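Citrate synthase (Pyrobaculum aerophilum, PDB 2IBP) probably catalyses the condensation of oxaloacetate with acetyl-CoA and water to give citrate and CoA, a step of the tricarboxylic acid cycle. Local coordinates at residues 86-91 with 177-182; 161-166 with 188-193; 91-96 with 155-160. One frame throughout, in Å; residues are numbered along the deposited sequence.

Contact 1 of 3, residues 86-91 with 177-182; sequences RMKKYR and PRDDLG
K88 of helix 77-90 and R91, three residues on, reach into a type I beta turn, R178 to L181, that leads into helix 183-192 of this largely helical citrate synthase fold; G182 is that helix's N-cap. Hydrogen bonds from two cationic side chains to turn carbonyls carry the contact. The R91 chain runs extended from CG to NE and presents its guanidinium end-on to one carbonyl: L181 O accepts from NH1 at 3.0 Å and from NH2 at 2.8 Å, lying almost exactly in the guanidinium plane. K88, extended beyond CG, makes a weak hydrogen bond from NZ to D179 O (3.1 Å), and its CG sits over the centre of one guanidinium face of R91. P177 adds apolar contact, its CB and CG each lying 3.8 Å from R91 CB. Within the turn, R178 forms a side-on salt bridge with the D180 carboxylate through NE and NH2, NE using the syn lone pair of OD1. Water bridges add to the link: one water joins K88 NZ to D180 O, the latter bond weak. A second water donates to K88 O at 2.8 Å and to D179 OD1 at 3.0 Å, tying the helix backbone to that carboxylate.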
loop_
_atom_site.group_PDB
_atom_site.type_symbol
_atom_site.label_atom_id
_atom_site.label_comp_id
_atom_site.label_asym_id
_atom_site.label_seq_id
_atom_site.Cartn_x
_atom_site.Cartn_y
_atom_site.Cartn_z
ATOM N N ARG A 86 -4.188 -21.002 19.232
ATOM C CA ARG A 86 -4.826 -20.454 18.045
ATOM C C ARG A 86 -3.760 -20.147 17.007
ATOM O O ARG A 86 -3.891 -20.511 15.845
ATOM C CB ARG A 86 -5.618 -19.173 18.357
ATOM C CG ARG A 86 -6.868 -19.397 19.202
ATOM C CD ARG A 86 -7.750 -18.149 19.221
ATOM N NE ARG A 86 -7.083 -16.953 19.736
ATOM C CZ ARG A 86 -7.068 -16.585 21.006
ATOM N NH1 ARG A 86 -7.584 -17.389 21.944
ATOM N NH2 ARG A 86 -6.458 -15.469 21.359
ATOM N N MET A 87 -2.673 -19.532 17.455
ATOM C CA MET A 87 -1.585 -19.172 16.544
ATOM C C MET A 87 -1.024 -20.432 15.891
ATOM O O MET A 87 -0.810 -20.464 14.697
ATOM C CB MET A 87 -0.494 -18.383 17.283
ATOM C CG MET A 87 -1.020 -17.104 17.915
ATOM S SD MET A 87 -1.404 -15.898 16.655
ATOM C CE MET A 87 0.291 -15.340 16.474
ATOM N N LYS A 88 -0.840 -21.495 16.664
ATOM C CA LYS A 88 -0.332 -22.740 16.098
ATOM C C LYS A 88 -1.253 -23.278 15.008
ATOM O O LYS A 88 -0.785 -23.772 13.980
ATOM C CB LYS A 88 -0.103 -23.769 17.197
ATOM C CG LYS A 88 1.133 -23.502 17.988
ATOM C CD LYS A 88 1.259 -24.409 19.185
ATOM C CE LYS A 88 2.590 -24.209 19.852
ATOM N NZ LYS A 88 2.763 -25.127 20.999
ATOM N N LYS A 89 -2.563 -23.229 15.257
ATOM C CA LYS A 89 -3.559 -23.681 14.297
ATOM C C LYS A 89 -3.518 -22.809 13.032
ATOM O O LYS A 89 -3.727 -23.298 11.924
ATOM C CB LYS A 89 -4.958 -23.592 14.907
ATOM C CG LYS A 89 -6.064 -24.122 14.013
ATOM C CD LYS A 89 -7.438 -24.004 14.681
ATOM C CE LYS A 89 -7.839 -22.543 14.895
ATOM N NZ LYS A 89 -9.223 -22.407 15.440
ATOM N N TYR A 90 -3.237 -21.528 13.211
ATOM C CA TYR A 90 -3.226 -20.609 12.081
ATOM C C TYR A 90 -1.973 -20.634 11.233
ATOM O O TYR A 90 -1.972 -20.077 10.138
ATOM C CB TYR A 90 -3.404 -19.169 12.550
ATOM C CG TYR A 90 -4.670 -18.892 13.301
ATOM C CD1 TYR A 90 -5.857 -19.509 12.950
ATOM C CD2 TYR A 90 -4.708 -17.878 14.235
ATOM C CE1 TYR A 90 -7.025 -19.217 13.637
ATOM C CE2 TYR A 90 -5.861 -17.553 14.892
ATOM C CZ TYR A 90 -7.015 -18.216 14.587
ATOM O OH TYR A 90 -8.155 -17.893 15.276
ATOM N N ARG A 91 -0.904 -21.258 11.710
ATOM C CA ARG A 91 0.360 -21.226 10.970
ATOM C C ARG A 91 0.279 -21.733 9.547
ATOM O O ARG A 91 0.955 -21.206 8.660
ATOM C CB ARG A 91 1.436 -22.032 11.692
ATOM C CG ARG A 91 1.844 -21.458 12.993
ATOM C CD ARG A 91 2.823 -22.388 13.654
ATOM N NE ARG A 91 3.261 -21.873 14.939
ATOM C CZ ARG A 91 3.994 -22.565 15.807
ATOM N NH1 ARG A 91 4.292 -23.832 15.565
ATOM N NH2 ARG A 91 4.373 -22.007 16.935
ATOM N N PRO A 177 4.527 -26.525 9.312
ATOM C CA PRO A 177 4.695 -26.128 10.699
ATOM C C PRO A 177 4.535 -27.244 11.705
ATOM O O PRO A 177 3.622 -28.069 11.582
ATOM C CB PRO A 177 3.593 -25.090 10.923
ATOM C CG PRO A 177 3.142 -24.675 9.572
ATOM C CD PRO A 177 3.406 -25.811 8.655
ATOM N N ARG A 178 5.449 -27.275 12.666
ATOM C CA ARG A 178 5.371 -28.221 13.777
ATOM C C ARG A 178 4.641 -27.597 14.953
ATOM O O ARG A 178 5.057 -26.601 15.564
ATOM C CB ARG A 178 6.748 -28.717 14.198
ATOM C CG ARG A 178 7.145 -30.017 13.539
ATOM C CD ARG A 178 8.517 -30.434 13.951
ATOM N NE ARG A 178 8.615 -30.673 15.386
ATOM C CZ ARG A 178 9.754 -30.985 15.994
ATOM N NH1 ARG A 178 10.887 -31.065 15.302
ATOM N NH2 ARG A 178 9.771 -31.179 17.299
ATOM N N ASP A 179 3.553 -28.256 15.300
ATOM C CA ASP A 179 2.675 -27.808 16.335
ATOM C C ASP A 179 3.338 -27.765 17.711
ATOM O O ASP A 179 2.922 -27.009 18.582
ATOM C CB ASP A 179 1.511 -28.798 16.361
ATOM C CG ASP A 179 0.202 -28.143 16.545
ATOM O OD1 ASP A 179 0.036 -27.018 16.035
ATOM O OD2 ASP A 179 -0.708 -28.833 17.033
ATOM N N ASP A 180 4.391 -28.562 17.908
ATOM C CA ASP A 180 5.059 -28.630 19.203
ATOM C C ASP A 180 6.175 -27.611 19.393
ATOM O O ASP A 180 6.821 -27.573 20.447
ATOM C CB ASP A 180 5.602 -30.033 19.467
ATOM C CG ASP A 180 6.645 -30.462 18.469
ATOM O OD1 ASP A 180 6.488 -30.178 17.266
ATOM O OD2 ASP A 180 7.605 -31.145 18.880
ATOM N N LEU A 181 6.446 -26.825 18.356
ATOM C CA LEU A 181 7.489 -25.821 18.431
ATOM C C LEU A 181 6.902 -24.426 18.591
ATOM O O LEU A 181 5.813 -24.136 18.079
ATOM C CB LEU A 181 8.350 -25.844 17.169
ATOM C CG LEU A 181 9.168 -27.102 16.920
ATOM C CD1 LEU A 181 10.014 -26.941 15.654
ATOM C CD2 LEU A 181 10.042 -27.358 18.151
ATOM N N GLY A 182 7.654 -23.567 19.263
ATOM C CA GLY A 182 7.300 -22.168 19.430
ATOM C C GLY A 182 7.401 -21.422 18.109
ATOM O O GLY A 182 7.915 -21.932 17.120
HETATM O O HOH W 1 1.589 -25.260 14.215
HETATM O O HOH W 2 5.377 -25.130 21.772
#

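Contact 2 of 3, residues 161-166 with 188-193; sequences IVAYHY and LYMMFG
Two nearly parallel helices meet here in a buried interface, with A163 set against M190 and a Met-aromatic contact between M191 and Y166. The axes of the short segments 161-166 and 188-192 come within 8.3 Å, at a crossing angle of -15°. At the small residue the fit is tight: A163 CB touches M190 CB at 3.5 Å, closer than carbons usually pack, and A163 CA meets M191 SD at 3.7 Å. M191 bends at chi2 and chi3, and its methyl CE comes to rest over one face of the Y166 ring, offset toward the rim, 3.8 Å from the centroid in a CH-pi contact; SD stands more obliquely to the same ring and touches Y166 CB. CG of Y166 is anti to the backbone N (chi1 171°), and the Y166 and M191 side chains cross at about a right angle. F192 receives Y166 OH at its ring edge, 3.7 Å from CE1, while M191 CB covers the centre of one F192 face. Beyond the two segments, Y166 meets Y362 edge-to-face, and Y164 OH hydrogen-bonds E92 OE2. Helices 95-103 and 109-123 pack on I161 and H165, and helix 363-382 on V162.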
loop_
_atom_site.group_PDB
_atom_site.type_symbol
_atom_site.label_atom_id
_atom_site.label_comp_id
_atom_site.label_asym_id
_atom_site.label_seq_id
_atom_site.Cartn_x
_atom_site.Cartn_y
_atom_site.Cartn_z
ATOM N N ILE A 161 4.937 -18.280 5.298
ATOM C CA ILE A 161 5.088 -17.733 3.960
ATOM C C ILE A 161 6.578 -17.594 3.629
ATOM O O ILE A 161 7.043 -18.053 2.578
ATOM C CB ILE A 161 4.400 -16.372 3.840
ATOM C CG1 ILE A 161 2.884 -16.523 3.982
ATOM C CG2 ILE A 161 4.724 -15.737 2.474
ATOM C CD1 ILE A 161 2.144 -15.211 3.956
ATOM N N VAL A 162 7.322 -16.975 4.527
ATOM C CA VAL A 162 8.754 -16.777 4.342
ATOM C C VAL A 162 9.489 -18.097 4.148
ATOM O O VAL A 162 10.265 -18.265 3.201
ATOM C CB VAL A 162 9.338 -15.970 5.508
ATOM C CG1 VAL A 162 10.870 -15.871 5.401
ATOM C CG2 VAL A 162 8.679 -14.582 5.586
ATOM N N ALA A 163 9.280 -19.027 5.079
ATOM C CA ALA A 163 9.954 -20.318 5.039
ATOM C C ALA A 163 9.601 -21.133 3.796
ATOM O O ALA A 163 10.485 -21.727 3.168
ATOM C CB ALA A 163 9.646 -21.121 6.301
ATOM N N TYR A 164 8.320 -21.139 3.400
ATOM C CA TYR A 164 7.912 -21.901 2.225
ATOM C C TYR A 164 8.579 -21.338 0.980
ATOM O O TYR A 164 9.073 -22.076 0.146
ATOM C CB TYR A 164 6.406 -21.853 2.042
ATOM C CG TYR A 164 5.613 -22.804 2.912
ATOM C CD1 TYR A 164 6.178 -23.401 4.026
ATOM C CD2 TYR A 164 4.254 -23.007 2.683
ATOM C CE1 TYR A 164 5.445 -24.277 4.826
ATOM C CE2 TYR A 164 3.506 -23.848 3.502
ATOM C CZ TYR A 164 4.111 -24.468 4.582
ATOM O OH TYR A 164 3.380 -25.286 5.432
ATOM N N HIS A 165 8.668 -20.017 0.915
ATOM C CA HIS A 165 9.338 -19.418 -0.216
ATOM C C HIS A 165 10.805 -19.820 -0.220
ATOM O O HIS A 165 11.359 -20.186 -1.267
ATOM C CB HIS A 165 9.223 -17.917 -0.202
ATOM C CG HIS A 165 9.757 -17.295 -1.442
ATOM N ND1 HIS A 165 11.074 -16.924 -1.566
ATOM C CD2 HIS A 165 9.197 -17.126 -2.664
ATOM C CE1 HIS A 165 11.288 -16.475 -2.790
ATOM N NE2 HIS A 165 10.166 -16.592 -3.479
ATOM N N TYR A 166 11.443 -19.753 0.945
ATOM C CA TYR A 166 12.850 -20.146 1.041
ATOM C C TYR A 166 13.041 -21.556 0.502
ATOM O O TYR A 166 13.899 -21.791 -0.338
ATOM C CB TYR A 166 13.376 -20.023 2.456
ATOM C CG TYR A 166 14.751 -20.617 2.606
ATOM C CD1 TYR A 166 15.852 -19.984 2.057
ATOM C CD2 TYR A 166 14.935 -21.849 3.223
ATOM C CE1 TYR A 166 17.107 -20.551 2.136
ATOM C CE2 TYR A 166 16.190 -22.400 3.349
ATOM C CZ TYR A 166 17.265 -21.766 2.778
ATOM O OH TYR A 166 18.523 -22.341 2.890
ATOM N N LEU A 188 12.612 -21.521 12.232
ATOM C CA LEU A 188 13.905 -22.105 11.865
ATOM C C LEU A 188 13.756 -23.546 11.400
ATOM O O LEU A 188 14.445 -23.998 10.493
ATOM C CB LEU A 188 14.908 -22.001 13.008
ATOM C CG LEU A 188 15.362 -20.586 13.352
ATOM C CD1 LEU A 188 16.310 -20.611 14.546
ATOM C CD2 LEU A 188 15.995 -19.889 12.135
ATOM N N TYR A 189 12.862 -24.287 12.045
ATOM C CA TYR A 189 12.564 -25.647 11.615
ATOM C C TYR A 189 12.002 -25.657 10.175
ATOM O O TYR A 189 12.421 -26.455 9.338
ATOM C CB TYR A 189 11.569 -26.279 12.600
ATOM C CG TYR A 189 10.943 -27.540 12.089
ATOM C CD1 TYR A 189 11.666 -28.714 11.982
ATOM C CD2 TYR A 189 9.622 -27.542 11.670
ATOM C CE1 TYR A 189 11.094 -29.848 11.464
ATOM C CE2 TYR A 189 9.038 -28.670 11.156
ATOM C CZ TYR A 189 9.774 -29.827 11.055
ATOM O OH TYR A 189 9.174 -30.945 10.541
ATOM N N MET A 190 11.086 -24.739 9.875
ATOM C CA MET A 190 10.514 -24.675 8.538
ATOM C C MET A 190 11.525 -24.222 7.488
ATOM O O MET A 190 11.449 -24.624 6.332
ATOM C CB MET A 190 9.297 -23.758 8.528
ATOM C CG MET A 190 8.122 -24.277 9.331
ATOM S SD MET A 190 6.643 -23.307 9.006
ATOM C CE MET A 190 7.227 -21.711 9.546
ATOM N N MET A 191 12.485 -23.397 7.901
ATOM C CA MET A 191 13.513 -22.934 6.977
ATOM C C MET A 191 14.467 -24.056 6.640
ATOM O O MET A 191 14.734 -24.315 5.473
ATOM C CB MET A 191 14.330 -21.801 7.583
ATOM C CG MET A 191 13.606 -20.480 7.674
ATOM S SD MET A 191 13.483 -19.682 6.053
ATOM C CE MET A 191 15.201 -19.203 5.786
ATOM N N PHE A 192 14.951 -24.751 7.666
ATOM C CA PHE A 192 16.037 -25.693 7.467
ATOM C C PHE A 192 15.740 -27.182 7.657
ATOM O O PHE A 192 16.585 -28.012 7.333
ATOM C CB PHE A 192 17.215 -25.265 8.311
ATOM C CG PHE A 192 17.629 -23.842 8.074
ATOM C CD1 PHE A 192 18.020 -23.415 6.816
ATOM C CD2 PHE A 192 17.618 -22.925 9.102
ATOM C CE1 PHE A 192 18.394 -22.101 6.604
ATOM C CE2 PHE A 192 18.031 -21.620 8.902
ATOM C CZ PHE A 192 18.409 -21.206 7.641
ATOM N N GLY A 193 14.540 -27.515 8.118
ATOM C CA GLY A 193 14.106 -28.905 8.218
ATOM C C GLY A 193 14.630 -29.685 9.402
ATOM O O GLY A 193 14.530 -30.913 9.436
#

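Contact 3 of 3, residues 91-96 with 155-160; sequences RELHPA and VAKMPT
T160 and K157 of helix 141-169 hold the linker that leads from helix 77-90 to helix 95-103, each by bonding to a backbone carbonyl of that linker. Two hydrogen bonds cross the contact. T160 OG1 donates to R91 O at 2.7 Å, approaching from above the carbonyl plane, 35° out of it. K157 NZ, brought round by a bend at chi4 (-71°), gives a weak bond to E92 O at 2.9 Å; the same nitrogen also bonds Y90 O and forms a salt bridge with E120. Apolar packing centres on L93, which slides past both helix residues: CG and CD1 lie on T160 CG2, the former at 3.8 Å, and CD2 lies 3.7 Å from K157 CB. The R91 backbone rests nearby, its CA 3.8 Å from A156 O. Two more bonds lie within the segment 91-96. E92 OE2 takes the L93 N-H through its anti lone pair at 2.8 Å, and at the N-cap of helix 95-103 H94 ND1 accepts from A96 N at 2.9 Å, nearly in the ring plane. Outside the segments, E92 OE2 also bonds Y164 OH, and OE1 forms a salt bridge with R176. Three successive carbonyls, of Y90, R91 and E92, thus receive side-chain donors from K157 and T160, that to E92 O only weakly. K157 is a buried residue whose ammonium pairs with E120; the carboxylate would probably favour its charged form.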
loop_
_atom_site.group_PDB
_atom_site.type_symbol
_atom_site.label_atom_id
_atom_site.label_comp_id
_atom_site.label_asym_id
_atom_site.label_seq_id
_atom_site.Cartn_x
_atom_site.Cartn_y
_atom_site.Cartn_z
ATOM N N ARG A 91 -0.904 -21.258 11.710
ATOM C CA ARG A 91 0.360 -21.226 10.970
ATOM C C ARG A 91 0.279 -21.733 9.547
ATOM O O ARG A 91 0.955 -21.206 8.660
ATOM C CB ARG A 91 1.436 -22.032 11.692
ATOM C CG ARG A 91 1.844 -21.458 12.993
ATOM C CD ARG A 91 2.823 -22.388 13.654
ATOM N NE ARG A 91 3.261 -21.873 14.939
ATOM C CZ ARG A 91 3.994 -22.565 15.807
ATOM N NH1 ARG A 91 4.292 -23.832 15.565
ATOM N NH2 ARG A 91 4.373 -22.007 16.935
ATOM N N GLU A 92 -0.475 -22.795 9.313
ATOM C CA GLU A 92 -0.520 -23.401 7.988
ATOM C C GLU A 92 -1.255 -22.501 7.009
ATOM O O GLU A 92 -2.170 -21.771 7.399
ATOM C CB GLU A 92 -1.177 -24.775 8.033
ATOM C CG GLU A 92 -1.161 -25.539 6.721
ATOM C CD GLU A 92 0.229 -25.767 6.142
ATOM O OE1 GLU A 92 0.768 -26.880 6.313
ATOM O OE2 GLU A 92 0.807 -24.827 5.559
ATOM N N LEU A 93 -0.802 -22.522 5.762
ATOM C CA LEU A 93 -1.380 -21.697 4.733
ATOM C C LEU A 93 -2.385 -22.490 3.921
ATOM O O LEU A 93 -2.327 -23.722 3.833
ATOM C CB LEU A 93 -0.274 -21.169 3.811
ATOM C CG LEU A 93 0.841 -20.409 4.513
ATOM C CD1 LEU A 93 1.979 -20.082 3.513
ATOM C CD2 LEU A 93 0.296 -19.160 5.204
ATOM N N HIS A 94 -3.285 -21.749 3.279
ATOM C CA HIS A 94 -4.275 -22.310 2.369
ATOM C C HIS A 94 -3.538 -22.862 1.146
ATOM O O HIS A 94 -2.535 -22.280 0.694
ATOM C CB HIS A 94 -5.227 -21.196 1.927
ATOM C CG HIS A 94 -6.412 -21.677 1.146
ATOM N ND1 HIS A 94 -6.338 -22.026 -0.186
ATOM C CD2 HIS A 94 -7.712 -21.826 1.503
ATOM C CE1 HIS A 94 -7.533 -22.408 -0.604
ATOM N NE2 HIS A 94 -8.386 -22.298 0.402
ATOM N N PRO A 95 -3.988 -23.998 0.605
ATOM C CA PRO A 95 -3.289 -24.530 -0.554
ATOM C C PRO A 95 -3.087 -23.526 -1.700
ATOM O O PRO A 95 -2.064 -23.565 -2.367
ATOM C CB PRO A 95 -4.175 -25.706 -0.984
ATOM C CG PRO A 95 -4.827 -26.147 0.261
ATOM C CD PRO A 95 -5.061 -24.901 1.062
ATOM N N ALA A 96 -4.052 -22.636 -1.930
ATOM C CA ALA A 96 -3.935 -21.650 -3.001
ATOM C C ALA A 96 -2.761 -20.727 -2.732
ATOM O O ALA A 96 -2.014 -20.362 -3.643
ATOM C CB ALA A 96 -5.215 -20.836 -3.142
ATOM N N VAL A 155 -0.147 -12.623 11.923
ATOM C CA VAL A 155 1.061 -12.755 12.728
ATOM C C VAL A 155 1.540 -14.222 12.674
ATOM O O VAL A 155 2.729 -14.506 12.531
ATOM C CB VAL A 155 0.773 -12.322 14.165
ATOM C CG1 VAL A 155 1.979 -12.620 15.078
ATOM C CG2 VAL A 155 0.403 -10.845 14.194
ATOM N N ALA A 156 0.600 -15.154 12.760
ATOM C CA ALA A 156 0.949 -16.575 12.754
ATOM C C ALA A 156 1.482 -17.105 11.442
ATOM O O ALA A 156 2.324 -17.999 11.425
ATOM C CB ALA A 156 -0.266 -17.407 13.189
ATOM N N LYS A 157 0.968 -16.565 10.338
ATOM C CA LYS A 157 1.265 -17.086 9.024
ATOM C C LYS A 157 2.522 -16.524 8.393
ATOM O O LYS A 157 3.099 -17.170 7.514
ATOM C CB LYS A 157 0.078 -16.845 8.095
ATOM C CG LYS A 157 -1.153 -17.620 8.518
ATOM C CD LYS A 157 -2.381 -17.207 7.760
ATOM C CE LYS A 157 -3.596 -17.928 8.326
ATOM N NZ LYS A 157 -3.599 -19.367 8.005
ATOM N N MET A 158 2.930 -15.326 8.794
ATOM C CA MET A 158 4.059 -14.694 8.110
ATOM C C MET A 158 5.297 -15.599 8.030
ATOM O O MET A 158 5.879 -15.753 6.959
ATOM C CB MET A 158 4.386 -13.340 8.703
ATOM C CG MET A 158 5.146 -12.446 7.767
ATOM S SD MET A 158 4.138 -11.926 6.356
ATOM C CE MET A 158 2.876 -10.974 7.140
ATOM N N PRO A 159 5.687 -16.252 9.140
ATOM C CA PRO A 159 6.880 -17.103 9.030
ATOM C C PRO A 159 6.707 -18.270 8.078
ATOM O O PRO A 159 7.672 -18.733 7.476
ATOM C CB PRO A 159 7.085 -17.606 10.464
ATOM C CG PRO A 159 6.382 -16.587 11.316
ATOM C CD PRO A 159 5.181 -16.215 10.523
ATOM N N THR A 160 5.490 -18.775 7.963
ATOM C CA THR A 160 5.233 -19.893 7.066
ATOM C C THR A 160 5.451 -19.455 5.619
ATOM O O THR A 160 6.034 -20.176 4.808
ATOM C CB THR A 160 3.816 -20.444 7.277
ATOM O OG1 THR A 160 3.572 -20.572 8.682
ATOM C CG2 THR A 160 3.657 -21.798 6.599
#

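From the N terminus, contact 1 opens first, at the end of helix 77-90, and contact 3 opens at once in the linker that follows, the two sharing R91. Contact 3 closes first, on the middle of helix 141-169, so its loop lies wholly within that of contact 1. Contact 2 starts one residue later on the same helix, in series with contact 3, and closes on helix 183-192 after contact 1 has closed on the turn at 177-182; contacts 1 and 2 therefore cross. Contact 3 ties helix 141-169 to the linker before helix 95-103, contact 2 ties it to helix 183-192, and contact 1 joins residues 86-91 to the turn before helix 183-192. P177 of contact 1 packs on Y164 and M190 of contact 2.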